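Local coordinates for protein probable Rab-related GTPase (Acanthamoeba polyphaga mimivirus, PDB 5XC3) that binds guanine nucleotide as a Rab-family small GTPase, probably hydrolyses GTP, and may take part in protein transport, at residues Gly5-Leu10 with Asn58-Ala63; Gly12-Gly17 with Gln65-Ser70; Asn119-Asp124 with Tyr146-Ser151. All coordinates share one frame; numbering follows the deposited sequence.

From the N terminus, strand 6-11 enters contact 1, where it pairs with the end of strand 54-60. This closes the long excursion through helix 18-27 and strand 43-48. The phosphate loop 12-17 follows strand 6-11 at once. In contact 2 it meets 65-70, just beyond 58-63, so contacts 1 and 2 cross along the chain. Contact 3 comes later, in series with both. It closes the loop from the end of strand 113-119, through helix 132-141, to the end of strand 145-148. Contacts 2 and 3 both touch GDP, and the side chains of N119 and K120 bond to backbone carbonyls of the 12-17 loop.

Contact 1 (Gly5-Leu10 with Asn58-Ala63); sequences GYKIIL and NIWDTA
K7 lies across the indole of W60 where two neighbouring parallel strands, 6-11 and 54-60, meet in the sheet of the P-loop GTPase fold. The two side chains stand on the same face of the sheet. K7 CG is anti to the backbone N (chi1 176°), and the extended chain beyond it passes over one ring face. K7 CE sits 3.5 Å from the centroid of the W60 five-membered ring, a CH-pi contact. K7 NZ goes on to a cation-pi position 3.8 Å from the centroid of the W60 six-membered ring. The ammonium is also bonded to the carbonyls of Y75 and T77, which help to hold it over the ring. I9 CG2 packs obliquely on the same tryptophan, 3.7 Å from W60 CB. On the other face are I8 and I59; I8 leans on helix 154-168 and I59 on helix 18-27. Beyond the strand, D61 bonds to S19 near the bound magnesium, so the pairing leads straight into the nucleotide site. Along the backbone, N58 N gives to Y6 O and I8 N to N58 O; W60 N then gives to I8 O, and the last rung is L10 N to W60 O at 3.0 Å.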
loop_
_atom_site.group_PDB
_atom_site.type_symbol
_atom_site.label_atom_id
_atom_site.label_comp_id
_atom_site.label_asym_id
_atom_site.label_seq_id
_atom_site.Cartn_x
_atom_site.Cartn_y
_atom_site.Cartn_z
ATOM N N GLY A 5 0.904 1.644 18.579
ATOM C CA GLY A 5 0.727 2.255 17.273
ATOM C C GLY A 5 -0.114 1.424 16.317
ATOM O O GLY A 5 -0.727 0.431 16.701
ATOM N N TYR A 6 -0.153 1.849 15.058
ATOM C CA TYR A 6 -1.000 1.233 14.034
ATOM C C TYR A 6 -0.105 0.654 12.948
ATOM O O TYR A 6 0.570 1.402 12.230
ATOM C CB TYR A 6 -1.940 2.272 13.420
ATOM C CG TYR A 6 -2.896 2.897 14.406
ATOM C CD1 TYR A 6 -2.444 3.837 15.327
ATOM C CD2 TYR A 6 -4.243 2.561 14.409
ATOM C CE1 TYR A 6 -3.317 4.420 16.238
ATOM C CE2 TYR A 6 -5.123 3.145 15.325
ATOM C CZ TYR A 6 -4.645 4.066 16.219
ATOM O OH TYR A 6 -5.508 4.655 17.123
ATOM N N LYS A 7 -0.099 -0.664 12.825
ATOM C CA LYS A 7 0.734 -1.310 11.815
ATOM C C LYS A 7 0.074 -1.188 10.442
ATOM O O LYS A 7 -1.045 -1.688 10.229
ATOM C CB LYS A 7 0.975 -2.772 12.197
ATOM C CG LYS A 7 1.762 -3.566 11.141
ATOM C CD LYS A 7 2.159 -4.935 11.656
ATOM C CE LYS A 7 2.923 -5.721 10.599
ATOM N NZ LYS A 7 3.442 -7.038 11.108
ATOM N N ILE A 8 0.781 -0.543 9.510
ATOM C CA ILE A 8 0.373 -0.400 8.114
ATOM C C ILE A 8 1.417 -1.108 7.269
ATOM O O ILE A 8 2.606 -0.793 7.373
ATOM C CB ILE A 8 0.334 1.083 7.702
ATOM C CG1 ILE A 8 -0.385 1.919 8.758
ATOM C CG2 ILE A 8 -0.301 1.233 6.336
ATOM C CD1 ILE A 8 -1.806 1.529 8.942
ATOM N N ILE A 9 0.991 -2.029 6.410
ATOM C CA ILE A 9 1.937 -2.762 5.566
ATOM C C ILE A 9 1.688 -2.454 4.099
ATOM O O ILE A 9 0.569 -2.136 3.685
ATOM C CB ILE A 9 1.916 -4.288 5.786
ATOM C CG1 ILE A 9 0.614 -4.870 5.236
ATOM C CG2 ILE A 9 2.098 -4.613 7.257
ATOM C CD1 ILE A 9 0.480 -6.384 5.383
ATOM N N LEU A 10 2.758 -2.551 3.316
ATOM C CA LEU A 10 2.720 -2.466 1.859
ATOM C C LEU A 10 2.924 -3.866 1.298
ATOM O O LEU A 10 3.884 -4.553 1.666
ATOM C CB LEU A 10 3.882 -1.609 1.348
ATOM C CG LEU A 10 3.837 -0.077 1.324
ATOM C CD1 LEU A 10 2.975 0.491 0.192
ATOM C CD2 LEU A 10 3.421 0.477 2.680
ATOM N N ASN A 58 3.076 2.711 12.081
ATOM C CA ASN A 58 4.266 1.872 11.976
ATOM C C ASN A 58 4.218 1.248 10.597
ATOM O O ASN A 58 3.409 0.351 10.354
ATOM C CB ASN A 58 4.270 0.805 13.070
ATOM C CG ASN A 58 4.249 1.404 14.461
ATOM O OD1 ASN A 58 4.894 2.417 14.721
ATOM N ND2 ASN A 58 3.483 0.791 15.357
ATOM N N ILE A 59 5.078 1.720 9.697
ATOM C CA ILE A 59 4.975 1.402 8.277
ATOM C C ILE A 59 5.958 0.290 7.941
ATOM O O ILE A 59 7.171 0.438 8.146
ATOM C CB ILE A 59 5.225 2.646 7.412
ATOM C CG1 ILE A 59 4.162 3.716 7.719
ATOM C CG2 ILE A 59 5.254 2.270 5.934
ATOM C CD1 ILE A 59 4.472 5.087 7.186
ATOM N N TRP A 60 5.432 -0.825 7.444
ATOM C CA TRP A 60 6.229 -1.959 6.998
ATOM C C TRP A 60 6.302 -1.964 5.480
ATOM O O TRP A 60 5.281 -1.805 4.797
ATOM C CB TRP A 60 5.585 -3.264 7.460
ATOM C CG TRP A 60 5.678 -3.489 8.946
ATOM C CD1 TRP A 60 5.140 -2.708 9.934
ATOM C CD2 TRP A 60 6.349 -4.568 9.602
ATOM N NE1 TRP A 60 5.433 -3.251 11.168
ATOM C CE2 TRP A 60 6.177 -4.388 10.989
ATOM C CE3 TRP A 60 7.071 -5.680 9.145
ATOM C CZ2 TRP A 60 6.706 -5.273 11.925
ATOM C CZ3 TRP A 60 7.591 -6.560 10.080
ATOM C CH2 TRP A 60 7.412 -6.341 11.453
ATOM N N ASP A 61 7.507 -2.164 4.964
ATOM C CA ASP A 61 7.776 -2.294 3.540
ATOM C C ASP A 61 8.646 -3.528 3.338
ATOM O O ASP A 61 9.376 -3.948 4.242
ATOM C CB ASP A 61 8.485 -1.026 3.031
ATOM C CG ASP A 61 8.685 -1.018 1.513
ATOM O OD1 ASP A 61 7.881 -1.651 0.784
ATOM O OD2 ASP A 61 9.645 -0.361 1.066
ATOM N N THR A 62 8.519 -4.147 2.170
ATOM C CA THR A 62 9.315 -5.338 1.919
ATOM C C THR A 62 10.761 -4.968 1.607
ATOM O O THR A 62 11.095 -3.820 1.284
ATOM C CB THR A 62 8.761 -6.146 0.743
ATOM O OG1 THR A 62 9.088 -5.488 -0.492
ATOM C CG2 THR A 62 7.247 -6.328 0.844
ATOM N N ALA A 63 11.624 -5.982 1.697
ATOM C CA ALA A 63 13.021 -5.876 1.302
ATOM C C ALA A 63 13.288 -6.636 0.006
ATOM O O ALA A 63 14.395 -7.136 -0.215
ATOM C CB ALA A 63 13.942 -6.365 2.419
#

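Contact 2 (Gly12-Gly17 with Gln65-Ser70); sequences GSSGVG and QERFRS. With GDP (guanosine-5'-diphosphate), chain B.
S14 OG lies against the base of the R67 side chain, 3.2 Å from both R67 CA and R67 CB. Within 65-70, F68 CZ lies at the edge of the R67 guanidinium, in its plane, and R67 CD lies over one face of the F68 ring, toward its rim. A bend at chi3 (-46°) swings the guanidinium so that its edge meets F68 CZ. The contact joins the P-loop to part of the switch II region of a small GTPase. E66 is its other main side chain. Its CG sits between its backbone N and carbonyl carbon (chi1 72°), which lays the methylene 3.3 Å from G12 O. The carboxylate then runs toward the phosphates: OE1 forms a salt bridge with K18, and OE2 bonds to T62. A water links the two backbones, accepting from S14 N and giving to E66 O, 3.0 Å each. G15 N donates to GDP O3B at 2.8 Å and G17 N to GDP O1B at 3.0 Å. The loop therefore grips the beta phosphate with backbone amides. The 12-17 segment joins strand 6-11 to helix 18-27, with V16 packed on strand 81-87 and helix 91-107. The 3-10 turn 65-68 and the loop after it lead to helix 73-76, and E66 touches W100 of helix 91-107.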
loop_
_atom_site.group_PDB
_atom_site.type_symbol
_atom_site.label_atom_id
_atom_site.label_comp_id
_atom_site.label_asym_id
_atom_site.label_seq_id
_atom_site.Cartn_x
_atom_site.Cartn_y
_atom_site.Cartn_z
ATOM N N GLY A 12 2.313 -6.191 -2.675
ATOM C CA GLY A 12 2.228 -6.010 -4.111
ATOM C C GLY A 12 3.477 -6.555 -4.777
ATOM O O GLY A 12 4.527 -6.733 -4.160
ATOM N N SER A 13 3.374 -6.787 -6.086
ATOM C CA SER A 13 4.459 -7.443 -6.797
ATOM C C SER A 13 5.691 -6.540 -6.917
ATOM O O SER A 13 5.656 -5.332 -6.652
ATOM C CB SER A 13 3.970 -7.923 -8.158
ATOM O OG SER A 13 2.824 -8.734 -7.965
ATOM N N SER A 14 6.809 -7.153 -7.302
ATOM C CA SER A 14 8.069 -6.424 -7.383
ATOM C C SER A 14 7.982 -5.299 -8.406
ATOM O O SER A 14 7.437 -5.475 -9.503
ATOM C CB SER A 14 9.192 -7.366 -7.801
ATOM O OG SER A 14 9.395 -8.381 -6.844
ATOM N N GLY A 15 8.530 -4.142 -8.040
ATOM C CA GLY A 15 8.725 -3.037 -8.962
ATOM C C GLY A 15 7.512 -2.167 -9.200
ATOM O O GLY A 15 7.565 -1.283 -10.067
ATOM N N VAL A 16 6.426 -2.374 -8.454
ATOM C CA VAL A 16 5.212 -1.583 -8.655
ATOM C C VAL A 16 5.293 -0.195 -8.031
ATOM O O VAL A 16 4.467 0.657 -8.366
ATOM C CB VAL A 16 3.944 -2.323 -8.191
ATOM C CG1 VAL A 16 3.796 -3.637 -8.937
ATOM C CG2 VAL A 16 3.989 -2.580 -6.691
ATOM N N GLY A 17 6.243 0.052 -7.140
ATOM C CA GLY A 17 6.419 1.349 -6.527
ATOM C C GLY A 17 6.122 1.423 -5.037
ATOM O O GLY A 17 5.943 2.540 -4.516
ATOM N N GLN A 65 11.458 -9.407 -0.911
ATOM C CA GLN A 65 11.068 -10.812 -0.812
ATOM C C GLN A 65 9.772 -11.140 -1.550
ATOM O O GLN A 65 9.471 -12.326 -1.737
ATOM C CB GLN A 65 10.993 -11.259 0.655
ATOM C CG GLN A 65 9.911 -10.585 1.485
ATOM C CD GLN A 65 10.380 -9.323 2.192
ATOM O OE1 GLN A 65 11.218 -8.586 1.680
ATOM N NE2 GLN A 65 9.829 -9.066 3.384
ATOM N N GLU A 66 9.004 -10.136 -1.983
ATOM C CA GLU A 66 7.798 -10.391 -2.762
ATOM C C GLU A 66 8.096 -10.987 -4.135
ATOM O O GLU A 66 7.198 -11.580 -4.736
ATOM C CB GLU A 66 6.955 -9.117 -2.902
ATOM C CG GLU A 66 7.546 -8.064 -3.837
ATOM C CD GLU A 66 8.525 -7.124 -3.149
ATOM O OE1 GLU A 66 8.742 -6.017 -3.681
ATOM O OE2 GLU A 66 9.092 -7.484 -2.089
ATOM N N ARG A 67 9.325 -10.840 -4.639
ATOM C CA ARG A 67 9.677 -11.436 -5.926
ATOM C C ARG A 67 9.546 -12.950 -5.891
ATOM O O ARG A 67 9.384 -13.586 -6.941
ATOM C CB ARG A 67 11.113 -11.074 -6.291
ATOM C CG ARG A 67 11.550 -11.592 -7.652
ATOM C CD ARG A 67 13.043 -11.860 -7.659
ATOM N NE ARG A 67 13.780 -10.765 -7.054
ATOM C CZ ARG A 67 13.883 -9.549 -7.585
ATOM N NH1 ARG A 67 13.297 -9.261 -8.742
ATOM N NH2 ARG A 67 14.566 -8.599 -6.955
ATOM N N PHE A 68 9.629 -13.541 -4.704
ATOM C CA PHE A 68 9.546 -14.984 -4.542
ATOM C C PHE A 68 8.198 -15.440 -3.997
ATOM O O PHE A 68 8.042 -16.625 -3.684
ATOM C CB PHE A 68 10.691 -15.479 -3.653
ATOM C CG PHE A 68 12.034 -14.924 -4.039
ATOM C CD1 PHE A 68 12.720 -15.434 -5.134
ATOM C CD2 PHE A 68 12.613 -13.893 -3.313
ATOM C CE1 PHE A 68 13.959 -14.926 -5.495
ATOM C CE2 PHE A 68 13.852 -13.381 -3.669
ATOM C CZ PHE A 68 14.527 -13.899 -4.763
ATOM N N ARG A 69 7.215 -14.538 -3.904
ATOM C CA ARG A 69 5.915 -14.859 -3.321
ATOM C C ARG A 69 6.099 -15.485 -1.941
ATOM O O ARG A 69 5.502 -16.510 -1.604
ATOM C CB ARG A 69 5.084 -15.756 -4.249
ATOM C CG ARG A 69 4.311 -15.015 -5.339
ATOM C CD ARG A 69 3.812 -15.974 -6.421
ATOM N NE ARG A 69 2.354 -16.004 -6.539
ATOM C CZ ARG A 69 1.643 -15.199 -7.324
ATOM N NH1 ARG A 69 2.249 -14.283 -8.068
ATOM N NH2 ARG A 69 0.321 -15.311 -7.363
ATOM N N SER A 70 6.960 -14.855 -1.146
ATOM C CA SER A 70 7.466 -15.393 0.113
ATOM C C SER A 70 7.376 -14.351 1.227
ATOM O O SER A 70 8.355 -14.050 1.917
ATOM C CB SER A 70 8.911 -15.845 -0.069
ATOM O OG SER A 70 9.808 -14.773 0.193
HETATM P PB GDP B . 8.841 -1.853 -5.226
HETATM O O1B GDP B . 7.379 -2.094 -5.367
HETATM O O2B GDP B . 9.303 -1.399 -3.852
HETATM O O3B GDP B . 9.633 -3.033 -5.747
HETATM O O3A GDP B . 9.106 -0.634 -6.267
HETATM P PA GDP B . 10.149 0.573 -6.167
HETATM O O1A GDP B . 9.628 1.641 -5.245
HETATM O O2A GDP B . 11.515 0.063 -5.809
HETATM O "O5'" GDP B . 10.096 1.162 -7.658
HETATM C "C5'" GDP B . 10.609 0.388 -8.747
HETATM C "C4'" GDP B . 10.975 1.387 -9.842
HETATM O "O4'" GDP B . 9.786 2.029 -10.325
HETATM C "C3'" GDP B . 11.888 2.493 -9.342
HETATM O "O3'" GDP B . 12.765 2.836 -10.426
HETATM C "C2'" GDP B . 10.947 3.642 -9.075
HETATM O "O2'" GDP B . 11.550 4.946 -9.104
HETATM C "C1'" GDP B . 9.924 3.430 -10.179
HETATM N N9 GDP B . 8.652 4.026 -9.748
HETATM C C8 GDP B . 8.095 3.993 -8.504
HETATM N N7 GDP B . 6.915 4.649 -8.498
HETATM C C5 GDP B . 6.719 5.145 -9.747
HETATM C C6 GDP B . 5.673 5.941 -10.420
HETATM O O6 GDP B . 4.662 6.353 -9.816
HETATM N N1 GDP B . 5.860 6.209 -11.723
HETATM C C2 GDP B . 6.931 5.768 -12.411
HETATM N N2 GDP B . 7.048 6.082 -13.726
HETATM N N3 GDP B . 7.921 5.039 -11.866
HETATM C C4 GDP B . 7.850 4.700 -10.553
HETATM O O HOH W 1 6.339 -10.102 -7.142
#

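Contact 3 (Asn119-Asp124 with Tyr146-Ser151); sequences NKIDID and YVFASS. With GDP (guanosine-5'-diphosphate), chain B.
D122 and S150 meet at the guanine edge of GDP, with D122 OD1 2.9 Å from S150 OG. That hydroxyl also lies 3.1 Å from GDP O6, and its one proton could serve either acceptor. D122 reads the base with both carboxylate oxygens: GDP N1 donates to OD1 at 2.6 Å and GDP N2 to OD2 at 2.8 Å. A chi1 of 55° tucks the D122 carboxylate back over its own backbone, toward the base. From the other segment, S151 N donates to GDP O6 at 2.9 Å. K120 runs its extended chain over the guanine, with CG 3.5 Å from GDP C6. Its NZ makes a weak bond to the ribose O4' and a further one to G15 O.

The second shell holds these groups in place. I121 N donates to A149 O at 3.2 Å, nearly straight (173°), and joins the two loops by their backbones. I121 also packs on the second segment: its CG2 sits 3.9 Å from F148 CD1, at the edge of the ring, and the side chains cross at about a right angle. N119 is turned to the P-loop, where its ND2 bonds to V16 O. Further out, S150 N bonds to T156 at the start of helix 154-168, and F152 N bonds to S150 OG.

N119-D122 is the NKxD motif of the GTPases, and S150-F152 probably takes the place of the SAK motif. The chemistry is that of guanine selection. The carboxylate accepts from the N1-H and from the N2 amino group, while a backbone amide gives to O6. Adenine, with no N1-H, no 2-amino group and an amino group in place of O6, would not match.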
loop_
_atom_site.group_PDB
_atom_site.type_symbol
_atom_site.label_atom_id
_atom_site.label_comp_id
_atom_site.label_asym_id
_atom_site.label_seq_id
_atom_site.Cartn_x
_atom_site.Cartn_y
_atom_site.Cartn_z
ATOM N N ASN A 119 -0.822 2.442 -9.185
ATOM C CA ASN A 119 0.329 3.333 -9.196
ATOM C C ASN A 119 0.886 3.529 -10.607
ATOM O O ASN A 119 0.597 2.762 -11.537
ATOM C CB ASN A 119 1.431 2.797 -8.272
ATOM C CG ASN A 119 2.455 3.857 -7.904
ATOM O OD1 ASN A 119 2.125 5.035 -7.772
ATOM N ND2 ASN A 119 3.706 3.446 -7.748
ATOM N N LYS A 120 1.701 4.582 -10.737
ATOM C CA LYS A 120 2.429 4.982 -11.946
ATOM C C LYS A 120 1.545 5.694 -12.964
ATOM O O LYS A 120 1.796 5.610 -14.172
ATOM C CB LYS A 120 3.223 3.827 -12.585
ATOM C CG LYS A 120 4.142 3.081 -11.617
ATOM C CD LYS A 120 5.259 2.334 -12.324
ATOM C CE LYS A 120 6.010 1.449 -11.327
ATOM N NZ LYS A 120 7.158 0.745 -11.976
ATOM N N ILE A 121 0.546 6.449 -12.489
ATOM C CA ILE A 121 -0.342 7.178 -13.389
ATOM C C ILE A 121 0.358 8.304 -14.133
ATOM O O ILE A 121 -0.247 8.904 -15.029
ATOM C CB ILE A 121 -1.614 7.681 -12.677
ATOM C CG1 ILE A 121 -1.258 8.744 -11.638
ATOM C CG2 ILE A 121 -2.347 6.506 -12.036
ATOM C CD1 ILE A 121 -2.453 9.286 -10.863
ATOM N N ASP A 122 1.607 8.619 -13.776
ATOM C CA ASP A 122 2.387 9.587 -14.546
ATOM C C ASP A 122 2.716 9.086 -15.946
ATOM O O ASP A 122 3.047 9.898 -16.819
ATOM C CB ASP A 122 3.704 9.888 -13.838
ATOM C CG ASP A 122 4.500 8.640 -13.555
ATOM O OD1 ASP A 122 4.109 7.879 -12.641
ATOM O OD2 ASP A 122 5.510 8.399 -14.246
ATOM N N ILE A 123 2.663 7.783 -16.172
ATOM C CA ILE A 123 3.020 7.222 -17.467
ATOM C C ILE A 123 1.884 7.461 -18.447
ATOM O O ILE A 123 0.707 7.433 -18.072
ATOM C CB ILE A 123 3.332 5.725 -17.321
ATOM C CG1 ILE A 123 4.488 5.531 -16.340
ATOM C CG2 ILE A 123 3.634 5.083 -18.687
ATOM C CD1 ILE A 123 4.915 4.083 -16.182
ATOM N N ASP A 124 2.244 7.705 -19.709
ATOM C CA ASP A 124 1.272 7.909 -20.779
ATOM C C ASP A 124 0.177 6.852 -20.719
ATOM O O ASP A 124 0.457 5.654 -20.607
ATOM C CB ASP A 124 2.020 7.831 -22.118
ATOM C CG ASP A 124 1.200 8.347 -23.297
ATOM O OD1 ASP A 124 0.009 7.995 -23.429
ATOM O OD2 ASP A 124 1.763 9.122 -24.103
ATOM N N TYR A 146 -10.015 1.538 -3.494
ATOM C CA TYR A 146 -8.939 1.783 -4.450
ATOM C C TYR A 146 -8.684 3.281 -4.594
ATOM O O TYR A 146 -9.540 4.114 -4.279
ATOM C CB TYR A 146 -9.221 1.153 -5.827
ATOM C CG TYR A 146 -10.258 1.905 -6.630
ATOM C CD1 TYR A 146 -11.613 1.729 -6.387
ATOM C CD2 TYR A 146 -9.881 2.795 -7.630
ATOM C CE1 TYR A 146 -12.565 2.418 -7.118
ATOM C CE2 TYR A 146 -10.827 3.492 -8.361
ATOM C CZ TYR A 146 -12.163 3.300 -8.099
ATOM O OH TYR A 146 -13.103 3.995 -8.828
ATOM N N VAL A 147 -7.477 3.608 -5.068
ATOM C CA VAL A 147 -7.095 4.964 -5.456
ATOM C C VAL A 147 -6.093 4.859 -6.586
ATOM O O VAL A 147 -5.407 3.853 -6.739
ATOM C CB VAL A 147 -6.411 5.767 -4.325
ATOM C CG1 VAL A 147 -7.399 6.167 -3.287
ATOM C CG2 VAL A 147 -5.259 4.963 -3.717
ATOM N N PHE A 148 -5.962 5.947 -7.343
ATOM C CA PHE A 148 -4.906 6.096 -8.332
ATOM C C PHE A 148 -3.807 6.971 -7.754
ATOM O O PHE A 148 -4.087 7.939 -7.036
ATOM C CB PHE A 148 -5.457 6.762 -9.593
ATOM C CG PHE A 148 -6.371 5.877 -10.381
ATOM C CD1 PHE A 148 -5.858 4.985 -11.304
ATOM C CD2 PHE A 148 -7.741 5.924 -10.191
ATOM C CE1 PHE A 148 -6.693 4.161 -12.033
ATOM C CE2 PHE A 148 -8.584 5.095 -10.919
ATOM C CZ PHE A 148 -8.054 4.215 -11.840
ATOM N N ALA A 149 -2.554 6.648 -8.079
ATOM C CA ALA A 149 -1.447 7.422 -7.530
ATOM C C ALA A 149 -0.235 7.387 -8.455
ATOM O O ALA A 149 -0.143 6.577 -9.378
ATOM C CB ALA A 149 -1.050 6.928 -6.129
ATOM N N SER A 150 0.702 8.293 -8.182
ATOM C CA SER A 150 2.058 8.215 -8.705
ATOM C C SER A 150 2.992 8.635 -7.583
ATOM O O SER A 150 2.736 9.642 -6.908
ATOM C CB SER A 150 2.261 9.156 -9.903
ATOM O OG SER A 150 3.639 9.304 -10.183
ATOM N N SER A 151 4.072 7.876 -7.386
ATOM C CA SER A 151 5.039 8.264 -6.367
ATOM C C SER A 151 5.671 9.618 -6.669
ATOM O O SER A 151 6.266 10.227 -5.773
ATOM C CB SER A 151 6.136 7.209 -6.205
ATOM O OG SER A 151 5.642 5.883 -6.280
HETATM P PB GDP B . 8.841 -1.853 -5.226
HETATM O O1B GDP B . 7.379 -2.094 -5.367
HETATM O O2B GDP B . 9.303 -1.399 -3.852
HETATM O O3B GDP B . 9.633 -3.033 -5.747
HETATM O O3A GDP B . 9.106 -0.634 -6.267
HETATM P PA GDP B . 10.149 0.573 -6.167
HETATM O O1A GDP B . 9.628 1.641 -5.245
HETATM O O2A GDP B . 11.515 0.063 -5.809
HETATM O "O5'" GDP B . 10.096 1.162 -7.658
HETATM C "C5'" GDP B . 10.609 0.388 -8.747
HETATM C "C4'" GDP B . 10.975 1.387 -9.842
HETATM O "O4'" GDP B . 9.786 2.029 -10.325
HETATM C "C3'" GDP B . 11.888 2.493 -9.342
HETATM O "O3'" GDP B . 12.765 2.836 -10.426
HETATM C "C2'" GDP B . 10.947 3.642 -9.075
HETATM O "O2'" GDP B . 11.550 4.946 -9.104
HETATM C "C1'" GDP B . 9.924 3.430 -10.179
HETATM N N9 GDP B . 8.652 4.026 -9.748
HETATM C C8 GDP B . 8.095 3.993 -8.504
HETATM N N7 GDP B . 6.915 4.649 -8.498
HETATM C C5 GDP B . 6.719 5.145 -9.747
HETATM C C6 GDP B . 5.673 5.941 -10.420
HETATM O O6 GDP B . 4.662 6.353 -9.816
HETATM N N1 GDP B . 5.860 6.209 -11.723
HETATM C C2 GDP B . 6.931 5.768 -12.411
HETATM N N2 GDP B . 7.048 6.082 -13.726
HETATM N N3 GDP B . 7.921 5.039 -11.866
HETATM C C4 GDP B . 7.850 4.700 -10.553
#